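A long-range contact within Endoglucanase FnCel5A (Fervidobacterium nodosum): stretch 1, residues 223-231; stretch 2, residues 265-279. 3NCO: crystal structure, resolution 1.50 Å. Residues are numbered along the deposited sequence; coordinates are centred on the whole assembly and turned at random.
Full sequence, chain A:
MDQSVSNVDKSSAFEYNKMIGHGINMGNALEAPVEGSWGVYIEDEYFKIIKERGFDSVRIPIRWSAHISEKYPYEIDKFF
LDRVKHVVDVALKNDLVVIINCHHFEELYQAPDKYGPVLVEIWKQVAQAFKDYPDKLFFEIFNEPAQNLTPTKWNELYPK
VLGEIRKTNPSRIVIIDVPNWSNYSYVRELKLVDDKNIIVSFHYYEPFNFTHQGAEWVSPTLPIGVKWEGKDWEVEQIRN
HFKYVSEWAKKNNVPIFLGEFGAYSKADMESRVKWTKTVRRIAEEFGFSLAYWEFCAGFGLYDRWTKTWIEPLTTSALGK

Stretch 1 (223-231) PIGVKWEGK
Stretch 2, residues 265-279: SKADMESRVKWTKTV

Stretch 1 has no regular helix or strand. Stretch 2 begins as a loop, and a helix runs from Met269, modelled as selenomethionine, through Val279 and beyond. Helical residues keep phi near -60° and psi near -45°. Both stretches advance in the same sense: Ile224 lies by Lys266, Trp228 by Ser271 and Gly230 by Lys274. The CA atoms of Trp228 and Ser271 are 4.9 Å apart, and those of Gly230 and Lys274 are 6.2 Å apart. Gly225 (79/11) and Gly230 (69/22) have positive phi, which favours glycine. Trp228 is extended, at -141/116. The contact buries 477 Å², both sides summed.

One direct hydrogen bond joins the stretches. Trp228 N donates to Ser271 OG at 3.0 Å, nearly linear at 172°. Ser271 OG (chi1 m) in turn donates to Asp268 OD1 at 2.7 Å. Asp268 (chi1 p) is the N-cap; its OD2 accepts from Ser271 N at 3.0 Å. The capping residue and the crossing bond therefore share one serine. A weaker polar contact runs back, with Ser271 CA 3.4 Å from Trp228 O.

Two waters link the stretches near the start of the helix. Water 1 accepts from Gly225 N at 3.0 Å and lies 2.8 Å from Lys266 O. Water 2 accepts from Asp268 N at 2.9 Å; it also lies 2.9 Å from Val226 O and 2.6 Å from Asp268 OD1.

The aromatic contact centres on Trp228, which is buried and points toward the helix with chi1 t and chi2 94°. Trp275 has chi1 t and chi2 92°. Its edge meets the face of Trp228, with planes at 87° and five-membered ring centroids 4.7 Å apart. Trp228 NE1 is 3.7 Å from Trp275 CD1. Trp275 CA lies over the same indole, 3.9 Å from the centroid of the six-membered ring, in a CH-pi contact. At the ring edge, Trp228 CH2 comes within 3.3 Å of Thr278 OG1. Thr278 (chi1 m) donates from OG1 to Lys274 O at 2.9 Å, one helical turn back.

Aliphatic side-chain atoms make the remaining contacts. Lys274 (m, t, t, m) lays its chain along stretch 1: its CB is 3.9 Å from Trp228 CZ3, and its CD is 3.7 Å from Glu229 O. Its end leads away, and Lys274 NZ forms a salt bridge with Glu270 OE1 at 3.1 Å. Near the start, Ile224 CG2 (chi1 p, chi2 t) meets Lys266 CB at 4.2 Å.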

# COMPACT_ATOMS: atom_id res chain seq x y z
N PRO A 223 11.95 -22.15 4.86
CA PRO A 223 11.27 -23.42 5.06
C PRO A 223 9.75 -23.29 5.21
O PRO A 223 9.28 -22.34 5.85
CB PRO A 223 11.83 -23.94 6.41
CG PRO A 223 13.11 -23.21 6.60
CD PRO A 223 13.03 -21.93 5.86
N ILE A 224 9.01 -24.25 4.68
CA ILE A 224 7.56 -24.31 4.93
C ILE A 224 7.21 -25.12 6.20
O ILE A 224 8.11 -25.59 6.93
CB ILE A 224 6.74 -24.82 3.74
CG1 ILE A 224 7.17 -26.23 3.31
CG2 ILE A 224 6.84 -23.84 2.56
CD1 ILE A 224 6.04 -26.98 2.67
N GLY A 225 5.92 -25.25 6.47
CA GLY A 225 5.44 -25.88 7.69
C GLY A 225 5.48 -25.04 8.95
O GLY A 225 5.27 -25.57 10.04
N VAL A 226 5.73 -23.73 8.79
CA VAL A 226 5.82 -22.85 9.96
C VAL A 226 4.39 -22.45 10.36
O VAL A 226 3.64 -21.94 9.54
CB VAL A 226 6.71 -21.60 9.65
CG1 VAL A 226 6.66 -20.61 10.80
CG2 VAL A 226 8.12 -22.07 9.35
N LYS A 227 3.99 -22.71 11.61
CA LYS A 227 2.63 -22.41 12.02
C LYS A 227 2.48 -21.03 12.67
O LYS A 227 3.44 -20.41 13.10
CB LYS A 227 2.10 -23.49 12.96
CG LYS A 227 2.05 -24.87 12.26
CD LYS A 227 1.62 -25.98 13.19
CE LYS A 227 2.77 -26.32 14.15
NZ LYS A 227 2.88 -27.80 14.38
N TRP A 228 1.24 -20.58 12.77
CA TRP A 228 0.93 -19.44 13.60
C TRP A 228 -0.40 -19.77 14.27
O TRP A 228 -1.43 -19.92 13.60
CB TRP A 228 0.88 -18.15 12.75
CG TRP A 228 0.90 -16.88 13.64
CD1 TRP A 228 2.01 -16.16 14.00
CD2 TRP A 228 -0.22 -16.25 14.30
NE1 TRP A 228 1.64 -15.12 14.84
CE2 TRP A 228 0.28 -15.14 15.02
CE3 TRP A 228 -1.61 -16.49 14.30
CZ2 TRP A 228 -0.56 -14.27 15.77
CZ3 TRP A 228 -2.45 -15.64 15.07
CH2 TRP A 228 -1.91 -14.54 15.79
N GLU A 229 -0.40 -19.89 15.60
CA GLU A 229 -1.50 -20.58 16.29
C GLU A 229 -2.43 -19.72 17.13
O GLU A 229 -3.38 -20.22 17.78
CB GLU A 229 -0.92 -21.72 17.13
CG GLU A 229 -0.21 -22.70 16.24
CD GLU A 229 0.43 -23.76 17.04
OE1 GLU A 229 -0.29 -24.75 17.32
OE2 GLU A 229 1.61 -23.59 17.43
N GLY A 230 -2.17 -18.41 17.12
CA GLY A 230 -2.97 -17.51 17.93
C GLY A 230 -2.76 -17.67 19.43
O GLY A 230 -3.62 -17.25 20.23
N LYS A 231 -1.61 -18.22 19.83
CA LYS A 231 -1.29 -18.29 21.27
C LYS A 231 -1.08 -16.90 21.86
O LYS A 231 -0.70 -15.97 21.16
CB LYS A 231 -0.03 -19.12 21.49
CG LYS A 231 -0.16 -20.56 20.95
CD LYS A 231 1.19 -21.29 21.10
CE LYS A 231 1.18 -22.70 20.51
NZ LYS A 231 0.78 -23.71 21.52
N SER A 265 0.29 -18.12 0.39
CA SER A 265 -0.53 -19.37 0.36
C SER A 265 0.23 -20.66 0.64
O SER A 265 -0.39 -21.71 0.84
CB SER A 265 -1.27 -19.49 -0.97
OG SER A 265 -0.31 -19.50 -2.04
N LYS A 266 1.56 -20.62 0.68
CA LYS A 266 2.29 -21.83 1.12
C LYS A 266 2.23 -22.09 2.64
O LYS A 266 2.54 -23.21 3.10
CB LYS A 266 3.71 -21.88 0.55
CG LYS A 266 3.72 -22.03 -0.97
CD LYS A 266 5.14 -22.41 -1.41
CE LYS A 266 5.32 -22.48 -2.93
NZ LYS A 266 6.79 -22.61 -3.26
N ALA A 267 1.81 -21.08 3.41
CA ALA A 267 1.44 -21.22 4.82
C ALA A 267 0.13 -22.01 4.92
O ALA A 267 -0.76 -21.94 4.04
CB ALA A 267 1.27 -19.81 5.46
N ASP A 268 -0.03 -22.78 6.00
CA ASP A 268 -1.25 -23.58 6.09
C ASP A 268 -2.46 -22.64 6.31
O ASP A 268 -2.33 -21.59 6.94
CB ASP A 268 -1.14 -24.62 7.19
CG ASP A 268 -1.25 -24.02 8.58
OD1 ASP A 268 -0.20 -23.62 9.13
OD2 ASP A 268 -2.38 -23.98 9.12
N MSE A 269 -3.63 -23.03 5.81
CA MSE A 269 -4.75 -22.09 5.76
C MSE A 269 -5.20 -21.63 7.16
O MSE A 269 -5.52 -20.43 7.36
CB MSE A 269 -5.91 -22.64 4.95
CG MSE A 269 -7.11 -21.73 4.83
SE MSE A 269 -6.60 -20.08 3.91
CE MSE A 269 -6.58 -20.75 2.04
N GLU A 270 -5.31 -22.57 8.10
CA GLU A 270 -5.80 -22.14 9.44
C GLU A 270 -4.87 -21.11 10.05
O GLU A 270 -5.36 -20.09 10.56
CB GLU A 270 -6.12 -23.28 10.42
CG GLU A 270 -6.80 -22.70 11.72
CD GLU A 270 -7.81 -23.63 12.42
OE1 GLU A 270 -8.52 -23.14 13.37
OE2 GLU A 270 -7.90 -24.82 12.03
N SER A 271 -3.56 -21.35 9.97
CA SER A 271 -2.60 -20.30 10.38
C SER A 271 -2.83 -18.95 9.68
O SER A 271 -2.85 -17.91 10.33
CB SER A 271 -1.14 -20.72 10.24
OG SER A 271 -0.83 -21.83 11.06
N ARG A 272 -3.04 -18.97 8.37
CA ARG A 272 -3.25 -17.74 7.61
C ARG A 272 -4.48 -17.00 8.13
O ARG A 272 -4.48 -15.75 8.30
CB ARG A 272 -3.44 -18.08 6.14
CG ARG A 272 -2.16 -18.49 5.48
CD ARG A 272 -2.37 -18.89 4.05
NE ARG A 272 -2.51 -17.71 3.22
CZ ARG A 272 -3.20 -17.67 2.07
NH1 ARG A 272 -3.80 -18.76 1.60
NH2 ARG A 272 -3.24 -16.52 1.37
N VAL A 273 -5.53 -17.79 8.39
CA VAL A 273 -6.81 -17.25 8.81
C VAL A 273 -6.69 -16.59 10.19
O VAL A 273 -7.17 -15.44 10.38
CB VAL A 273 -7.88 -18.39 8.82
CG1 VAL A 273 -9.08 -17.99 9.68
CG2 VAL A 273 -8.30 -18.71 7.40
N LYS A 274 -6.03 -17.30 11.12
CA LYS A 274 -5.79 -16.76 12.48
C LYS A 274 -4.88 -15.51 12.48
O LYS A 274 -5.16 -14.53 13.18
CB LYS A 274 -5.20 -17.82 13.38
CG LYS A 274 -6.20 -18.87 13.80
CD LYS A 274 -5.55 -19.85 14.81
CE LYS A 274 -6.40 -21.11 15.03
NZ LYS A 274 -7.83 -20.78 15.25
N TRP A 275 -3.77 -15.58 11.74
CA TRP A 275 -2.82 -14.45 11.67
C TRP A 275 -3.52 -13.23 11.07
O TRP A 275 -3.42 -12.12 11.62
CB TRP A 275 -1.57 -14.85 10.85
CG TRP A 275 -0.50 -13.78 10.80
CD1 TRP A 275 0.58 -13.64 11.66
CD2 TRP A 275 -0.37 -12.73 9.82
NE1 TRP A 275 1.34 -12.56 11.28
CE2 TRP A 275 0.78 -11.98 10.16
CE3 TRP A 275 -1.14 -12.34 8.70
CZ2 TRP A 275 1.18 -10.85 9.44
CZ3 TRP A 275 -0.73 -11.22 7.96
CH2 TRP A 275 0.41 -10.50 8.36
N THR A 276 -4.25 -13.44 9.97
CA THR A 276 -4.87 -12.30 9.28
C THR A 276 -5.89 -11.61 10.17
O THR A 276 -5.95 -10.37 10.24
CB THR A 276 -5.48 -12.76 7.93
OG1 THR A 276 -4.44 -13.40 7.17
CG2 THR A 276 -6.04 -11.57 7.13
N LYS A 277 -6.68 -12.44 10.87
CA LYS A 277 -7.71 -11.91 11.74
C LYS A 277 -7.11 -11.13 12.88
O LYS A 277 -7.62 -10.06 13.24
CB LYS A 277 -8.50 -13.10 12.33
CG LYS A 277 -9.58 -12.75 13.30
CD LYS A 277 -10.02 -14.06 13.94
CE LYS A 277 -11.53 -14.12 14.19
NZ LYS A 277 -12.18 -12.84 14.65
N THR A 278 -6.01 -11.64 13.46
CA THR A 278 -5.36 -11.01 14.60
C THR A 278 -4.75 -9.66 14.19
O THR A 278 -4.92 -8.66 14.85
CB THR A 278 -4.27 -11.93 15.16
OG1 THR A 278 -4.88 -13.11 15.70
CG2 THR A 278 -3.45 -11.27 16.25
N VAL A 279 -4.08 -9.65 13.05
CA VAL A 279 -3.53 -8.38 12.54
C VAL A 279 -4.65 -7.37 12.29
O VAL A 279 -4.55 -6.21 12.72
CB VAL A 279 -2.69 -8.61 11.26
CG1 VAL A 279 -2.34 -7.29 10.68
CG2 VAL A 279 -1.40 -9.38 11.61
O HOH W 1 3.18 -24.66 5.42
O HOH W 2 2.06 -23.64 7.76